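Local coordinates for protein predicted component of a thermophile-specific DNA repair system, contains a RAMP domain (Methanopyrus kandleri, PDB 4N0L) that is the Csm3 component of type III-A CRISPR antiviral defence, a zinc-containing RAMP protein with an RRM-like fold that probably binds crRNA, at residues L64-S69 / D75-A80; C118-S123 / L242-S247; Y230-E233 / E237-S240. All blocks are in the same frame, centred on the assembly; numbering follows the deposited sequence.

Contact 1: L64-S69 / D75-A80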
loop_
_atom_site.group_PDB
_atom_site.type_symbol
_atom_site.label_atom_id
_atom_site.label_comp_id
_atom_site.label_asym_id
_atom_site.label_seq_id
_atom_site.Cartn_x
_atom_site.Cartn_y
_atom_site.Cartn_z
ATOM N N LEU A 64 2.496 -11.741 1.491
ATOM C CA LEU A 64 3.116 -12.775 2.316
ATOM C C LEU A 64 2.351 -12.984 3.615
ATOM O O LEU A 64 2.101 -14.116 4.024
ATOM C CB LEU A 64 4.571 -12.421 2.623
ATOM C CG LEU A 64 5.561 -12.576 1.471
ATOM C CD1 LEU A 64 6.952 -12.144 1.908
ATOM C CD2 LEU A 64 5.570 -14.014 0.965
ATOM N N ALA A 65 1.992 -11.881 4.264
ATOM C CA ALA A 65 1.247 -11.938 5.517
ATOM C C ALA A 65 -0.131 -12.547 5.297
ATOM O O ALA A 65 -0.608 -13.331 6.115
ATOM C CB ALA A 65 1.122 -10.553 6.129
ATOM N N TRP A 66 -0.762 -12.182 4.185
ATOM C CA TRP A 66 -2.070 -12.721 3.827
ATOM C C TRP A 66 -1.979 -14.225 3.619
ATOM O O TRP A 66 -2.813 -14.982 4.120
ATOM C CB TRP A 66 -2.606 -12.040 2.565
ATOM C CG TRP A 66 -3.998 -12.452 2.183
ATOM C CD1 TRP A 66 -4.371 -13.144 1.066
ATOM C CD2 TRP A 66 -5.204 -12.189 2.912
ATOM N NE1 TRP A 66 -5.731 -13.329 1.056
ATOM C CE2 TRP A 66 -6.267 -12.753 2.177
ATOM C CE3 TRP A 66 -5.487 -11.532 4.113
ATOM C CZ2 TRP A 66 -7.590 -12.681 2.607
ATOM C CZ3 TRP A 66 -6.804 -11.463 4.537
ATOM C CH2 TRP A 66 -7.838 -12.034 3.787
ATOM N N MET A 67 -0.955 -14.647 2.882
ATOM C CA MET A 67 -0.713 -16.058 2.605
ATOM C C MET A 67 -0.549 -16.864 3.893
ATOM O O MET A 67 -1.219 -17.879 4.087
ATOM C CB MET A 67 0.530 -16.217 1.723
ATOM C CG MET A 67 0.883 -17.656 1.382
ATOM S SD MET A 67 2.523 -17.824 0.637
ATOM C CE MET A 67 3.580 -17.598 2.066
ATOM N N LYS A 68 0.342 -16.408 4.769
ATOM C CA LYS A 68 0.631 -17.120 6.012
ATOM C C LYS A 68 -0.521 -17.087 7.013
ATOM O O LYS A 68 -0.747 -18.060 7.729
ATOM C CB LYS A 68 1.901 -16.566 6.662
ATOM C CG LYS A 68 3.177 -17.194 6.118
ATOM C CD LYS A 68 4.309 -16.192 5.984
ATOM C CE LYS A 68 5.518 -16.838 5.317
ATOM N NZ LYS A 68 6.530 -15.841 4.871
ATOM N N SER A 69 -1.246 -15.973 7.063
ATOM C CA SER A 69 -2.361 -15.831 7.999
ATOM C C SER A 69 -3.478 -16.830 7.703
ATOM O O SER A 69 -4.249 -17.193 8.590
ATOM C CB SER A 69 -2.917 -14.407 7.964
ATOM O OG SER A 69 -3.583 -14.153 6.739
ATOM N N ASP A 75 3.038 -22.659 -3.177
ATOM C CA ASP A 75 2.757 -23.176 -4.515
ATOM C C ASP A 75 1.360 -22.769 -4.983
ATOM O O ASP A 75 1.177 -22.342 -6.120
ATOM C CB ASP A 75 2.899 -24.699 -4.551
ATOM C CG ASP A 75 4.346 -25.151 -4.614
ATOM O OD1 ASP A 75 5.242 -24.287 -4.714
ATOM O OD2 ASP A 75 4.585 -26.377 -4.575
ATOM N N VAL A 76 0.380 -22.898 -4.096
ATOM C CA VAL A 76 -0.992 -22.509 -4.405
ATOM C C VAL A 76 -1.135 -20.991 -4.514
ATOM O O VAL A 76 -1.784 -20.481 -5.430
ATOM C CB VAL A 76 -1.979 -23.038 -3.335
ATOM C CG1 VAL A 76 -3.376 -22.473 -3.559
ATOM C CG2 VAL A 76 -2.004 -24.558 -3.342
ATOM N N PHE A 77 -0.521 -20.271 -3.580
ATOM C CA PHE A 77 -0.685 -18.823 -3.508
ATOM C C PHE A 77 0.013 -18.083 -4.651
ATOM O O PHE A 77 -0.536 -17.131 -5.203
ATOM C CB PHE A 77 -0.174 -18.303 -2.162
ATOM C CG PHE A 77 -0.460 -16.848 -1.926
ATOM C CD1 PHE A 77 -1.750 -16.417 -1.659
ATOM C CD2 PHE A 77 0.560 -15.911 -1.968
ATOM C CE1 PHE A 77 -2.020 -15.078 -1.441
ATOM C CE2 PHE A 77 0.298 -14.570 -1.748
ATOM C CZ PHE A 77 -0.992 -14.153 -1.485
ATOM N N PHE A 78 1.222 -18.514 -5.001
ATOM C CA PHE A 78 2.002 -17.816 -6.021
ATOM C C PHE A 78 1.950 -18.500 -7.384
ATOM O O PHE A 78 2.284 -17.887 -8.403
ATOM C CB PHE A 78 3.458 -17.676 -5.574
ATOM C CG PHE A 78 3.652 -16.731 -4.419
ATOM C CD1 PHE A 78 3.347 -15.385 -4.551
ATOM C CD2 PHE A 78 4.142 -17.187 -3.204
ATOM C CE1 PHE A 78 3.523 -14.510 -3.490
ATOM C CE2 PHE A 78 4.324 -16.316 -2.143
ATOM C CZ PHE A 78 4.014 -14.976 -2.286
ATOM N N GLY A 79 1.521 -19.759 -7.403
ATOM C CA GLY A 79 1.428 -20.524 -8.634
ATOM C C GLY A 79 2.705 -20.530 -9.452
ATOM O O GLY A 79 3.772 -20.896 -8.957
ATOM N N ALA A 80 2.596 -20.094 -10.702
ATOM C CA ALA A 80 3.727 -20.095 -11.622
ATOM C C ALA A 80 4.771 -19.038 -11.263
ATOM O O ALA A 80 5.870 -19.033 -11.815
ATOM C CB ALA A 80 3.236 -19.891 -13.049
#
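Phe77 turns one ring face to Met67. The CB of Met67 stands 3.7 Å from the Phe77 ring centroid, 11° off the normal, a CH-pi contact. At the edge of the same ring, near its plane, lies CD2 of Phe78. Phe77 CD2 in turn lies over the centre of a Phe78 face. Leu64 comes to the edge of the Phe78 ring, its CD2 3.7 Å from Phe78 CZ. The Trp66 indole also offers an edge: its CD1 is 3.9 Å from Phe77 CE1.

Met67 ties the two phenylalanines together. With chi1 180° and chi2 -168° its chain runs out extended and carries SD between the two rings, 3.6 Å from Phe78 CE2 and 3.8 Å from Phe77 CD2. It approaches both rings obliquely, in a pair of Met-aromatic contacts.

These side chains fill the corner where helix 51-69 turns back into the short helix 74-78. The positive phi of Gly79 then takes the chain out of that helix.

The two helices meet here through carbon and sulfur. The indole N-H of Trp66 is bonded to the carbonyl of Trp109. The zinc site lies next to this packing. The Phe77 ring stacks on His86, and Phe77 O is hydrogen-bonded to His86 ND1, while His86 NE2 binds the zinc. Phe77 thus holds His86 by its ring and its carbonyl, which probably fixes the rotation of a metal ligand.

Contact 2: C118-S123 / L242-S247. With ZN (zinc ion), chain C.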
loop_
_atom_site.group_PDB
_atom_site.type_symbol
_atom_site.label_atom_id
_atom_site.label_comp_id
_atom_site.label_asym_id
_atom_site.label_seq_id
_atom_site.Cartn_x
_atom_site.Cartn_y
_atom_site.Cartn_z
ATOM N N CYS A 118 -4.882 -8.297 -4.634
ATOM C CA CYS A 118 -4.987 -7.821 -6.009
ATOM C C CYS A 118 -5.990 -6.673 -6.179
ATOM O O CYS A 118 -5.761 -5.768 -6.980
ATOM C CB CYS A 118 -5.340 -8.987 -6.937
ATOM S SG CYS A 118 -4.021 -10.235 -7.082
ATOM N N ARG A 119 -7.095 -6.703 -5.440
ATOM C CA ARG A 119 -8.107 -5.654 -5.579
ATOM C C ARG A 119 -7.605 -4.308 -5.037
ATOM O O ARG A 119 -8.016 -3.247 -5.511
ATOM C CB ARG A 119 -9.411 -6.061 -4.878
ATOM C CG ARG A 119 -9.445 -5.775 -3.382
ATOM C CD ARG A 119 -10.539 -6.558 -2.671
ATOM N NE ARG A 119 -10.635 -6.173 -1.265
ATOM C CZ ARG A 119 -11.134 -6.945 -0.305
ATOM N NH1 ARG A 119 -11.594 -8.157 -0.594
ATOM N NH2 ARG A 119 -11.173 -6.502 0.946
ATOM N N ILE A 120 -6.710 -4.358 -4.053
ATOM C CA ILE A 120 -6.151 -3.151 -3.445
ATOM C C ILE A 120 -4.891 -2.672 -4.163
ATOM O O ILE A 120 -4.769 -1.498 -4.514
ATOM C CB ILE A 120 -5.817 -3.372 -1.949
ATOM C CG1 ILE A 120 -7.095 -3.580 -1.134
ATOM C CG2 ILE A 120 -5.030 -2.195 -1.390
ATOM C CD1 ILE A 120 -6.840 -4.070 0.275
ATOM N N PHE A 121 -3.945 -3.585 -4.359
ATOM C CA PHE A 121 -2.637 -3.221 -4.889
ATOM C C PHE A 121 -2.505 -3.511 -6.388
ATOM O O PHE A 121 -1.417 -3.408 -6.958
ATOM C CB PHE A 121 -1.541 -3.947 -4.109
ATOM C CG PHE A 121 -1.474 -3.557 -2.654
ATOM C CD1 PHE A 121 -0.820 -2.402 -2.255
ATOM C CD2 PHE A 121 -2.063 -4.354 -1.684
ATOM C CE1 PHE A 121 -0.761 -2.044 -0.915
ATOM C CE2 PHE A 121 -2.005 -4.003 -0.342
ATOM C CZ PHE A 121 -1.355 -2.847 0.042
ATOM N N GLY A 122 -3.611 -3.885 -7.021
ATOM C CA GLY A 122 -3.621 -4.090 -8.458
ATOM C C GLY A 122 -3.112 -5.457 -8.862
ATOM O O GLY A 122 -2.514 -6.173 -8.056
ATOM N N SER A 123 -3.351 -5.818 -10.118
ATOM C CA SER A 123 -2.907 -7.099 -10.655
ATOM C C SER A 123 -2.911 -7.055 -12.177
ATOM O O SER A 123 -3.762 -6.404 -12.780
ATOM C CB SER A 123 -3.799 -8.235 -10.149
ATOM O OG SER A 123 -3.443 -9.473 -10.742
ATOM N N LEU A 242 -9.438 -0.762 3.996
ATOM C CA LEU A 242 -8.744 0.143 4.903
ATOM C C LEU A 242 -7.955 -0.633 5.948
ATOM O O LEU A 242 -6.824 -0.273 6.274
ATOM C CB LEU A 242 -9.736 1.088 5.584
ATOM C CG LEU A 242 -10.423 2.101 4.668
ATOM C CD1 LEU A 242 -11.315 3.034 5.472
ATOM C CD2 LEU A 242 -9.402 2.885 3.856
ATOM N N LYS A 243 -8.560 -1.696 6.468
ATOM C CA LYS A 243 -7.893 -2.573 7.423
ATOM C C LYS A 243 -6.620 -3.168 6.842
ATOM O O LYS A 243 -5.574 -3.168 7.487
ATOM C CB LYS A 243 -8.833 -3.694 7.873
ATOM C CG LYS A 243 -8.296 -4.510 9.039
ATOM C CD LYS A 243 -8.637 -5.984 8.895
ATOM C CE LYS A 243 -10.139 -6.198 8.846
ATOM N NZ LYS A 243 -10.487 -7.580 8.422
ATOM N N TYR A 244 -6.718 -3.669 5.617
ATOM C CA TYR A 244 -5.591 -4.329 4.973
ATOM C C TYR A 244 -4.539 -3.327 4.504
ATOM O O TYR A 244 -3.343 -3.605 4.564
ATOM C CB TYR A 244 -6.082 -5.186 3.805
ATOM C CG TYR A 244 -6.957 -6.341 4.249
ATOM C CD1 TYR A 244 -6.664 -7.053 5.407
ATOM C CD2 TYR A 244 -8.081 -6.714 3.519
ATOM C CE1 TYR A 244 -7.457 -8.105 5.821
ATOM C CE2 TYR A 244 -8.882 -7.765 3.928
ATOM C CZ TYR A 244 -8.565 -8.457 5.080
ATOM O OH TYR A 244 -9.355 -9.504 5.496
ATOM N N LEU A 245 -4.986 -2.160 4.051
ATOM C CA LEU A 245 -4.067 -1.094 3.669
ATOM C C LEU A 245 -3.241 -0.644 4.873
ATOM O O LEU A 245 -2.013 -0.552 4.797
ATOM C CB LEU A 245 -4.827 0.093 3.077
ATOM C CG LEU A 245 -3.970 1.322 2.762
ATOM C CD1 LEU A 245 -2.854 0.959 1.790
ATOM C CD2 LEU A 245 -4.822 2.453 2.210
ATOM N N MET A 246 -3.924 -0.362 5.979
ATOM C CA MET A 246 -3.258 -0.006 7.228
ATOM C C MET A 246 -2.328 -1.124 7.682
ATOM O O MET A 246 -1.200 -0.870 8.106
ATOM C CB MET A 246 -4.278 0.296 8.327
ATOM C CG MET A 246 -5.046 1.598 8.163
ATOM S SD MET A 246 -3.981 3.049 8.113
ATOM C CE MET A 246 -5.203 4.351 7.963
ATOM N N SER A 247 -2.818 -2.359 7.599
ATOM C CA SER A 247 -2.037 -3.529 7.988
ATOM C C SER A 247 -0.741 -3.632 7.196
ATOM O O SER A 247 0.303 -3.991 7.744
ATOM C CB SER A 247 -2.852 -4.809 7.801
ATOM O OG SER A 247 -4.046 -4.765 8.564
HETATM ZN ZN ZN C . -4.981 -12.004 -5.908
#
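The guanidinium of Arg119 is held in a salt bridge from NE to Asp241 OD1, and its NH2 meets the edge of Tyr244. NH2 lies near the plane of that ring, 4.0 Å from Tyr244 CE2. The guanidinium and ring planes are 48° apart, so this is not a stack. Arg119 takes chi1 84°, with CG between the backbone N and the carbonyl carbon. From there the chain runs extended from CG to NE and carries the charge across to helix 238-255. The hydroxyl of Tyr244 is hydrogen-bonded to Glu111.

Beside the arginine the contact is apolar. Ile120 points at the other helix, and its CD1 touches Tyr244 CB at 3.8 Å. The other branch of Ile120, CG2, lies over a face of the Phe121 ring, offset toward the rim. Phe121 reaches across with its CZ, more loosely, 4.4 Å from Leu245 CD1. Gly122 follows with positive phi and ends helix 116-121.

On the same short helix, Cys118 binds the zinc ion through SG at 2.3 Å. His86, Cys88 and Cys115 complete the site of three cysteines and one histidine. Cys115 and Cys118 form a CxxC pair at the start of the helix.

Helix 116-121 therefore carries a metal ligand at Cys118 and packs by its next three residues on a long helix of the RRM-like domain. The buried arginine charge is met by Asp241, which is likely to stabilise both as ions. The Arg119-Asp241 ion pair and a small apolar patch thus join the zinc-binding helix to helix 238-255.

Contact 3: Y230-E233 / E237-S240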
loop_
_atom_site.group_PDB
_atom_site.type_symbol
_atom_site.label_atom_id
_atom_site.label_comp_id
_atom_site.label_asym_id
_atom_site.label_seq_id
_atom_site.Cartn_x
_atom_site.Cartn_y
_atom_site.Cartn_z
ATOM N N TYR A 230 -6.808 6.307 -1.599
ATOM C CA TYR A 230 -7.570 5.085 -1.829
ATOM C C TYR A 230 -8.847 5.380 -2.612
ATOM O O TYR A 230 -9.655 6.214 -2.203
ATOM C CB TYR A 230 -7.909 4.401 -0.501
ATOM C CG TYR A 230 -8.927 3.285 -0.621
ATOM C CD1 TYR A 230 -10.279 3.520 -0.397
ATOM C CD2 TYR A 230 -8.534 1.994 -0.947
ATOM C CE1 TYR A 230 -11.211 2.501 -0.503
ATOM C CE2 TYR A 230 -9.456 0.971 -1.056
ATOM C CZ TYR A 230 -10.792 1.229 -0.832
ATOM O OH TYR A 230 -11.710 0.210 -0.940
ATOM N N ARG A 231 -9.029 4.689 -3.733
ATOM C CA ARG A 231 -10.226 4.873 -4.546
ATOM C C ARG A 231 -11.350 3.947 -4.093
ATOM O O ARG A 231 -11.233 2.725 -4.173
ATOM C CB ARG A 231 -9.919 4.634 -6.025
ATOM C CG ARG A 231 -8.865 5.565 -6.604
ATOM C CD ARG A 231 -8.645 5.319 -8.093
ATOM N NE ARG A 231 -8.226 3.948 -8.379
ATOM C CZ ARG A 231 -9.050 2.979 -8.768
ATOM N NH1 ARG A 231 -10.345 3.228 -8.914
ATOM N NH2 ARG A 231 -8.584 1.760 -9.007
ATOM N N VAL A 232 -12.439 4.537 -3.613
ATOM C CA VAL A 232 -13.598 3.762 -3.193
ATOM C C VAL A 232 -14.318 3.221 -4.423
ATOM O O VAL A 232 -14.800 3.987 -5.256
ATOM C CB VAL A 232 -14.574 4.604 -2.347
ATOM C CG1 VAL A 232 -15.791 3.777 -1.955
ATOM C CG2 VAL A 232 -13.872 5.160 -1.117
ATOM N N GLU A 233 -14.388 1.899 -4.538
ATOM C CA GLU A 233 -15.026 1.269 -5.688
ATOM C C GLU A 233 -16.186 0.393 -5.248
ATOM O O GLU A 233 -17.216 0.328 -5.913
ATOM C CB GLU A 233 -14.021 0.429 -6.476
ATOM C CG GLU A 233 -13.096 1.230 -7.371
ATOM C CD GLU A 233 -12.047 0.364 -8.043
ATOM O OE1 GLU A 233 -11.901 -0.813 -7.650
ATOM O OE2 GLU A 233 -11.368 0.859 -8.966
ATOM N N GLU A 237 -16.566 -3.535 0.494
ATOM C CA GLU A 237 -15.163 -3.859 0.737
ATOM C C GLU A 237 -14.379 -2.671 1.284
ATOM O O GLU A 237 -13.167 -2.759 1.477
ATOM C CB GLU A 237 -14.495 -4.361 -0.545
ATOM C CG GLU A 237 -14.772 -5.817 -0.872
ATOM C CD GLU A 237 -14.483 -6.157 -2.321
ATOM O OE1 GLU A 237 -13.942 -5.293 -3.043
ATOM O OE2 GLU A 237 -14.782 -7.298 -2.733
ATOM N N LEU A 238 -15.075 -1.566 1.536
ATOM C CA LEU A 238 -14.438 -0.323 1.960
ATOM C C LEU A 238 -13.651 -0.468 3.263
ATOM O O LEU A 238 -12.455 -0.177 3.313
ATOM C CB LEU A 238 -15.489 0.779 2.115
ATOM C CG LEU A 238 -15.034 2.051 2.830
ATOM C CD1 LEU A 238 -13.935 2.723 2.026
ATOM C CD2 LEU A 238 -16.200 2.999 3.051
ATOM N N GLU A 239 -14.327 -0.916 4.315
ATOM C CA GLU A 239 -13.692 -1.046 5.620
ATOM C C GLU A 239 -12.598 -2.106 5.597
ATOM O O GLU A 239 -11.530 -1.919 6.183
ATOM C CB GLU A 239 -14.724 -1.379 6.698
ATOM C CG GLU A 239 -14.108 -1.621 8.063
ATOM C CD GLU A 239 -15.122 -1.559 9.182
ATOM O OE1 GLU A 239 -16.334 -1.614 8.892
ATOM O OE2 GLU A 239 -14.704 -1.448 10.353
ATOM N N SER A 240 -12.875 -3.218 4.922
ATOM C CA SER A 240 -11.914 -4.308 4.817
ATOM C C SER A 240 -10.634 -3.843 4.131
ATOM O O SER A 240 -9.533 -4.188 4.563
ATOM C CB SER A 240 -12.521 -5.489 4.056
ATOM O OG SER A 240 -12.777 -6.577 4.928
#
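Leu238, Tyr230 and Val232 make this contact, and the CD1 methyl of Leu238 is its centre. That methyl lies 3.7 Å from Tyr230 CE1, oblique to the ring, and 4.0 Å from Val232 CG2. Leu238 reaches it with CG anti to its backbone N (chi1 168°). One methyl thus touches Tyr230, at the end of strand 223-231, and Val232, just past it.

The Tyr230 ring extends over the first turn of helix 238-255. Its OH comes 4.0 Å from Leu238 CA and is hydrogen-bonded to Asp241 OD2, one turn further on. Ile8 of the neighbouring strand packs on Val232 and Leu238, and Trp349 also touches both.

Charged side chains border the apolar part. Arg231 NH1 bonds Glu233 OE2 at 2.6 Å in a salt bridge, with an N-H...acceptor angle of 144°. NH1 meets the anti side of that oxygen, 34° out of the carboxylate plane. Arg231 NH2 adds a weak bond to the same atom. Arg171 pairs with both Glu233 and Glu237, whose OE1 atoms stay 6.7 Å apart.

Here the strand turns into the helix of a beta-alpha-beta crossover, which leads on to strand 268-278 with strand 7-16 between the two. The turn is closed by aliphatic packing on a tyrosine. The bond from the Tyr230 hydroxyl to Asp241 fixes the ring end against the helix, and the shared arginine probably eases repulsion between the two glutamates.

All three contacts are buried, but their settings differ. Contact 2 is the most central, its centre about 6 Å from the centre of the chain. Contact 3 lies further out, and contact 1 furthest. Contacts 2 and 3 share helix 238-255, and contact 3 is nested within the loop that contact 2 closes. Asp241 serves both, with one carboxylate oxygen for each. Contact 1 joins contact 2 through Trp66, whose CZ3 is 3.4 Å from Tyr244 OH. Contacts 1 and 2 both border the zinc site, one with aromatic and sulfur packing, the other with a metal ligand and an ion pair. Contact 3 instead closes the turn that leads from a strand of the sheet into helix 238-255.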